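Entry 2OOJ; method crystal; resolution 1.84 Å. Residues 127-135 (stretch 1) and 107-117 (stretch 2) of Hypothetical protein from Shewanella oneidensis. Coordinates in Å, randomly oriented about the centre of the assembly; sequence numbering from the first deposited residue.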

ATOM      1  N   TYR B 127      -4.877  -1.830 -18.658  1.00 27.52           N
ATOM      2  CA  TYR B 127      -5.711  -2.069 -17.473  1.00 27.37           C
ATOM      3  C   TYR B 127      -6.867  -2.986 -17.874  1.00 25.88           C
ATOM      4  O   TYR B 127      -7.356  -2.934 -19.016  1.00 24.76           O
ATOM      5  CB  TYR B 127      -6.254  -0.742 -16.915  1.00 28.64           C
ATOM      6  CG  TYR B 127      -7.200  -0.027 -17.836  1.00 28.05           C
ATOM      7  CD1 TYR B 127      -8.576  -0.321 -17.839  1.00 29.00           C
ATOM      8  CD2 TYR B 127      -6.743   0.987 -18.668  1.00 25.77           C
ATOM      9  CE1 TYR B 127      -9.420   0.339 -18.691  1.00 25.90           C
ATOM     10  CE2 TYR B 127      -7.577   1.624 -19.543  1.00 28.01           C
ATOM     11  CZ  TYR B 127      -8.931   1.313 -19.540  1.00 28.05           C
ATOM     12  OH  TYR B 127      -9.753   1.972 -20.416  1.00 25.84           O
ATOM     13  N   GLU B 128      -7.282  -3.835 -16.930  1.00 29.32           N
ATOM     14  CA  GLU B 128      -8.468  -4.639 -17.025  1.00 28.33           C
ATOM     15  C   GLU B 128      -9.268  -4.312 -15.764  1.00 28.74           C
ATOM     16  O   GLU B 128      -8.846  -4.651 -14.677  1.00 27.99           O
ATOM     17  CB  GLU B 128      -8.131  -6.121 -17.083  1.00 32.52           C
ATOM     18  CG  GLU B 128      -7.437  -6.596 -18.377  1.00 38.53           C
ATOM     19  CD  GLU B 128      -5.897  -6.458 -18.375  1.00 42.17           C
ATOM     20  OE1 GLU B 128      -5.233  -6.801 -17.378  1.00 43.57           O
ATOM     21  OE2 GLU B 128      -5.344  -6.024 -19.405  1.00 42.65           O
ATOM     22  N   PHE B 129     -10.392  -3.616 -15.918  1.00 29.81           N
ATOM     23  CA  PHE B 129     -11.098  -3.026 -14.775  1.00 27.47           C
ATOM     24  C   PHE B 129     -12.469  -3.652 -14.670  1.00 28.72           C
ATOM     25  O   PHE B 129     -13.265  -3.521 -15.594  1.00 26.41           O
ATOM     26  CB  PHE B 129     -11.148  -1.485 -14.964  1.00 27.74           C
ATOM     27  CG  PHE B 129     -11.737  -0.720 -13.806  1.00 29.86           C
ATOM     28  CD1 PHE B 129     -11.547  -1.118 -12.485  1.00 32.69           C
ATOM     29  CD2 PHE B 129     -12.411   0.459 -14.030  1.00 32.42           C
ATOM     30  CE1 PHE B 129     -12.084  -0.373 -11.439  1.00 31.21           C
ATOM     31  CE2 PHE B 129     -12.934   1.191 -12.980  1.00 31.63           C
ATOM     32  CZ  PHE B 129     -12.753   0.768 -11.688  1.00 26.83           C
ATOM     33  N   SER B 130     -12.695  -4.400 -13.580  1.00 28.84           N
ATOM     34  CA  SER B 130     -13.971  -5.037 -13.299  1.00 31.68           C
ATOM     35  C   SER B 130     -14.703  -4.231 -12.246  1.00 30.25           C
ATOM     36  O   SER B 130     -14.242  -4.108 -11.113  1.00 29.15           O
ATOM     37  CB  SER B 130     -13.751  -6.477 -12.824  1.00 32.31           C
ATOM     38  OG  SER B 130     -12.854  -7.099 -13.706  1.00 32.37           O
ATOM     39  N   PHE B 131     -15.863  -3.685 -12.612  1.00 29.63           N
ATOM     40  CA  PHE B 131     -16.514  -2.772 -11.756  1.00 26.63           C
ATOM     41  C   PHE B 131     -18.034  -2.942 -11.823  1.00 30.67           C
ATOM     42  O   PHE B 131     -18.586  -3.608 -12.721  1.00 27.61           O
ATOM     43  CB  PHE B 131     -16.132  -1.333 -12.125  1.00 29.13           C
ATOM     44  CG  PHE B 131     -16.692  -0.864 -13.431  1.00 25.66           C
ATOM     45  CD1 PHE B 131     -16.036  -1.093 -14.609  1.00 26.93           C
ATOM     46  CD2 PHE B 131     -17.885  -0.168 -13.468  1.00 26.10           C
ATOM     47  CE1 PHE B 131     -16.600  -0.680 -15.813  1.00 27.78           C
ATOM     48  CE2 PHE B 131     -18.439   0.253 -14.653  1.00 29.68           C
ATOM     49  CZ  PHE B 131     -17.791   0.009 -15.823  1.00 30.48           C
ATOM     50  N   CYS B 132     -18.648  -2.355 -10.817  1.00 29.16           N
ATOM     51  CA  CYS B 132     -20.094  -2.225 -10.736  1.00 27.93           C
ATOM     52  C   CYS B 132     -20.417  -1.076  -9.821  1.00 30.66           C
ATOM     53  O   CYS B 132     -19.514  -0.328  -9.408  1.00 30.12           O
ATOM     54  CB  CYS B 132     -20.704  -3.559 -10.308  1.00 31.36           C
ATOM     55  SG  CYS B 132     -20.370  -4.011  -8.668  1.00 32.99           S
ATOM     56  N   PHE B 133     -21.708  -0.892  -9.500  1.00 31.31           N
ATOM     57  CA  PHE B 133     -22.100   0.231  -8.662  1.00 32.32           C
ATOM     58  C   PHE B 133     -22.934  -0.286  -7.497  1.00 33.01           C
ATOM     59  O   PHE B 133     -23.719  -1.184  -7.676  1.00 33.01           O
ATOM     60  CB  PHE B 133     -22.879   1.239  -9.477  1.00 32.83           C
ATOM     61  CG  PHE B 133     -22.014   2.076 -10.363  1.00 31.70           C
ATOM     62  CD1 PHE B 133     -21.601   1.600 -11.598  1.00 31.45           C
ATOM     63  CD2 PHE B 133     -21.609   3.335  -9.955  1.00 34.02           C
ATOM     64  CE1 PHE B 133     -20.758   2.355 -12.406  1.00 30.77           C
ATOM     65  CE2 PHE B 133     -20.794   4.102 -10.753  1.00 32.96           C
ATOM     66  CZ  PHE B 133     -20.376   3.624 -11.994  1.00 33.96           C
ATOM     67  N   GLU B 134     -22.749   0.293  -6.327  1.00 30.83           N
ATOM     68  CA  GLU B 134     -23.480  -0.117  -5.142  1.00 31.95           C
ATOM     69  C   GLU B 134     -24.837   0.585  -5.208  1.00 38.36           C
ATOM     70  O   GLU B 134     -24.969   1.628  -5.868  1.00 31.13           O
ATOM     71  CB  GLU B 134     -22.726   0.312  -3.901  1.00 35.31           C
ATOM     72  CG  GLU B 134     -21.235  -0.110  -3.870  1.00 30.58           C
ATOM     73  CD  GLU B 134     -21.032  -1.554  -3.503  1.00 37.21           C
ATOM     74  OE1 GLU B 134     -22.044  -2.248  -3.389  1.00 32.78           O
ATOM     75  OE2 GLU B 134     -19.850  -1.992  -3.350  1.00 31.49           O
ATOM     76  N   PRO B 135     -25.845   0.030  -4.523  1.00 41.84           N
ATOM     77  CA  PRO B 135     -27.185   0.617  -4.634  1.00 46.92           C
ATOM     78  C   PRO B 135     -27.250   2.015  -4.050  1.00 49.64           C
ATOM     79  O   PRO B 135     -26.681   2.264  -3.000  1.00 48.46           O
ATOM     80  CB  PRO B 135     -28.080  -0.364  -3.870  1.00 48.26           C
ATOM     81  CG  PRO B 135     -27.196  -1.158  -3.019  1.00 46.23           C
ATOM     82  CD  PRO B 135     -25.837  -1.179  -3.691  1.00 44.29           C
TER
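Stretch 2 107-117: GELTGLYGTMA

Antiparallel pairing offers a simple rule: residues facing each other alternate between pairs that share two backbone hydrogen bonds and pairs that share none, and successive pairs turn their side chains to alternate faces of the sheet. Strand 112-117 laid on strand 127-133 is a clear example. The three hydrogen-bonded pairs are closed by short, nearly straight bonds. Tyr-113 N donates to Cys-132 O at 2.8 Å and Cys-132 N to Tyr-113 O at 2.9 Å; Thr-115 N reaches Ser-130 O, and Ser-130 N reaches Thr-115 O, both at 3.0 Å; Ala-117 N to Glu-128 O and Glu-128 N to Ala-117 O are each 2.9 Å. Beyond the strands, Glu-134 N still donates to Gly-111 O at 2.8 Å, extending the ladder into the type II turn from Leu-109 to Leu-112. A water bound to Thr-115 OG1 at 2.5 Å adds a weak bond to Ser-130 O at 3.4 Å.

The strands run in opposite senses, with a signed crossing angle of 164° and axes 4.5 Å apart at closest approach. At the non-hydrogen-bonded pairs the CA atoms draw nearer, most closely where those of Phe-131 and Gly-114 lie 4.1 Å apart. Glycine suits this site: a CB on Gly-114 would clash with Phe-129 CE1 and Ser-130 O, and its backbone angles by themselves call for glycine.

Packing follows the same alternation. On the face carrying Phe-129, Phe-131 and Phe-133, selenomethionine Met-116 lays CE over the Phe-129 ring, 3.7 Å from CG of Phe-129, while Leu-112 CD1 covers a face of the Phe-133 ring, 3.9 Å from Phe-133 CZ, and also meets Phe-131 CD2 at 3.7 Å. The other face is more exposed; there Cys-132 SG approaches Tyr-113 CD2 obliquely at 3.8 Å.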

ATOM      1  N   GLY B 107     -19.219  12.250  -8.202  1.00 30.83           N
ATOM      2  CA  GLY B 107     -19.924  12.661  -9.400  1.00 34.03           C
ATOM      3  C   GLY B 107     -20.801  11.547  -9.915  1.00 33.06           C
ATOM      4  O   GLY B 107     -21.514  10.893  -9.145  1.00 36.88           O
ATOM      5  N   GLU B 108     -20.715  11.274 -11.216  1.00 34.19           N
ATOM      6  CA  GLU B 108     -21.511  10.214 -11.800  1.00 31.82           C
ATOM      7  C   GLU B 108     -20.928   8.835 -11.506  1.00 29.99           C
ATOM      8  O   GLU B 108     -21.531   7.814 -11.875  1.00 30.86           O
ATOM      9  CB  GLU B 108     -21.657  10.394 -13.314  1.00 33.00           C
ATOM     10  CG  GLU B 108     -22.239  11.704 -13.764  1.00 39.55           C
ATOM     11  CD  GLU B 108     -22.559  11.689 -15.236  1.00 51.33           C
ATOM     12  OE1 GLU B 108     -21.620  11.698 -16.061  1.00 57.51           O
ATOM     13  OE2 GLU B 108     -23.753  11.667 -15.575  1.00 67.27           O
ATOM     14  N   LEU B 109     -19.759   8.791 -10.863  1.00 30.77           N
ATOM     15  CA  LEU B 109     -19.161   7.522 -10.424  1.00 28.90           C
ATOM     16  C   LEU B 109     -19.389   7.290  -8.929  1.00 32.04           C
ATOM     17  O   LEU B 109     -18.790   6.415  -8.313  1.00 29.33           O
ATOM     18  CB  LEU B 109     -17.676   7.429 -10.815  1.00 28.30           C
ATOM     19  CG  LEU B 109     -17.387   7.675 -12.297  1.00 26.51           C
ATOM     20  CD1 LEU B 109     -15.885   7.599 -12.599  1.00 27.20           C
ATOM     21  CD2 LEU B 109     -18.156   6.753 -13.226  1.00 27.25           C
ATOM     22  N   THR B 110     -20.317   8.042  -8.346  1.00 32.48           N
ATOM     23  CA  THR B 110     -20.745   7.745  -6.993  1.00 29.93           C
ATOM     24  C   THR B 110     -21.203   6.293  -6.935  1.00 27.47           C
ATOM     25  O   THR B 110     -21.931   5.865  -7.800  1.00 30.68           O
ATOM     26  CB  THR B 110     -21.862   8.699  -6.538  1.00 29.73           C
ATOM     27  OG1 THR B 110     -21.391  10.053  -6.614  1.00 35.46           O
ATOM     28  CG2 THR B 110     -22.268   8.414  -5.100  1.00 30.40           C
ATOM     29  N   GLY B 111     -20.796   5.575  -5.902  1.00 29.75           N
ATOM     30  CA  GLY B 111     -21.143   4.152  -5.707  1.00 26.99           C
ATOM     31  C   GLY B 111     -20.272   3.142  -6.430  1.00 28.90           C
ATOM     32  O   GLY B 111     -20.542   1.952  -6.406  1.00 30.44           O
ATOM     33  N   LEU B 112     -19.221   3.603  -7.089  1.00 27.66           N
ATOM     34  CA  LEU B 112     -18.350   2.714  -7.844  1.00 26.15           C
ATOM     35  C   LEU B 112     -17.659   1.703  -6.949  1.00 24.05           C
ATOM     36  O   LEU B 112     -17.124   2.063  -5.878  1.00 26.68           O
ATOM     37  CB  LEU B 112     -17.278   3.535  -8.564  1.00 25.68           C
ATOM     38  CG  LEU B 112     -16.321   2.782  -9.466  1.00 26.25           C
ATOM     39  CD1 LEU B 112     -17.063   2.083 -10.622  1.00 24.64           C
ATOM     40  CD2 LEU B 112     -15.303   3.795 -10.018  1.00 28.42           C
ATOM     41  N   TYR B 113     -17.679   0.449  -7.386  1.00 27.55           N
ATOM     42  CA  TYR B 113     -16.967  -0.647  -6.763  1.00 29.20           C
ATOM     43  C   TYR B 113     -16.086  -1.308  -7.815  1.00 29.21           C
ATOM     44  O   TYR B 113     -16.526  -1.537  -8.951  1.00 27.91           O
ATOM     45  CB  TYR B 113     -17.949  -1.704  -6.291  1.00 30.17           C
ATOM     46  CG  TYR B 113     -17.318  -2.998  -5.830  1.00 29.71           C
ATOM     47  CD1 TYR B 113     -16.918  -3.153  -4.503  1.00 33.45           C
ATOM     48  CD2 TYR B 113     -17.121  -4.059  -6.698  1.00 30.53           C
ATOM     49  CE1 TYR B 113     -16.314  -4.317  -4.069  1.00 28.62           C
ATOM     50  CE2 TYR B 113     -16.540  -5.255  -6.267  1.00 33.07           C
ATOM     51  CZ  TYR B 113     -16.152  -5.381  -4.949  1.00 28.25           C
ATOM     52  OH  TYR B 113     -15.594  -6.542  -4.487  1.00 32.59           O
ATOM     53  N   GLY B 114     -14.876  -1.713  -7.460  1.00 28.97           N
ATOM     54  CA  GLY B 114     -14.110  -2.428  -8.478  1.00 27.02           C
ATOM     55  C   GLY B 114     -12.688  -2.811  -8.161  1.00 26.90           C
ATOM     56  O   GLY B 114     -12.109  -2.319  -7.215  1.00 25.83           O
ATOM     57  N   THR B 115     -12.160  -3.705  -8.988  1.00 28.14           N
ATOM     58  CA  THR B 115     -10.784  -4.162  -8.886  1.00 26.48           C
ATOM     59  C   THR B 115     -10.160  -4.064 -10.253  1.00 24.04           C
ATOM     60  O   THR B 115     -10.836  -4.083 -11.275  1.00 24.93           O
ATOM     61  CB  THR B 115     -10.708  -5.604  -8.341  1.00 24.98           C
ATOM     62  OG1 THR B 115     -11.445  -6.485  -9.195  1.00 30.25           O
ATOM     63  CG2 THR B 115     -11.265  -5.671  -6.876  1.00 30.13           C
HETATM   64  N   MSE B 116      -8.856  -3.885 -10.279  1.00 22.93           N
HETATM   65  CA  MSE B 116      -8.193  -3.685 -11.554  1.00 24.77           C
HETATM   66  C   MSE B 116      -6.993  -4.568 -11.623  1.00 27.57           C
HETATM   67  O   MSE B 116      -6.380  -4.825 -10.619  1.00 29.63           O
HETATM   68  CB  MSE B 116      -7.758  -2.216 -11.690  1.00 28.35           C
HETATM   69  CG  MSE B 116      -7.059  -1.919 -13.012  1.00 27.13           C
HETATM   70 SE   MSE B 116      -6.649  -0.008 -13.070  0.75 34.53          SE
HETATM   71  CE  MSE B 116      -8.349   0.730 -13.434  1.00 29.27           C
ATOM     72  N   ALA B 117      -6.713  -5.091 -12.811  1.00 29.41           N
ATOM     73  CA  ALA B 117      -5.523  -5.888 -13.057  1.00 28.49           C
ATOM     74  C   ALA B 117      -4.723  -5.122 -14.071  1.00 26.69           C
ATOM     75  O   ALA B 117      -5.282  -4.374 -14.841  1.00 26.64           O
ATOM     76  CB  ALA B 117      -5.890  -7.236 -13.582  1.00 30.37           C
TER
HETATM   77  O   HOH W   1     -13.934  -6.760  -9.053  1.00 38.05           O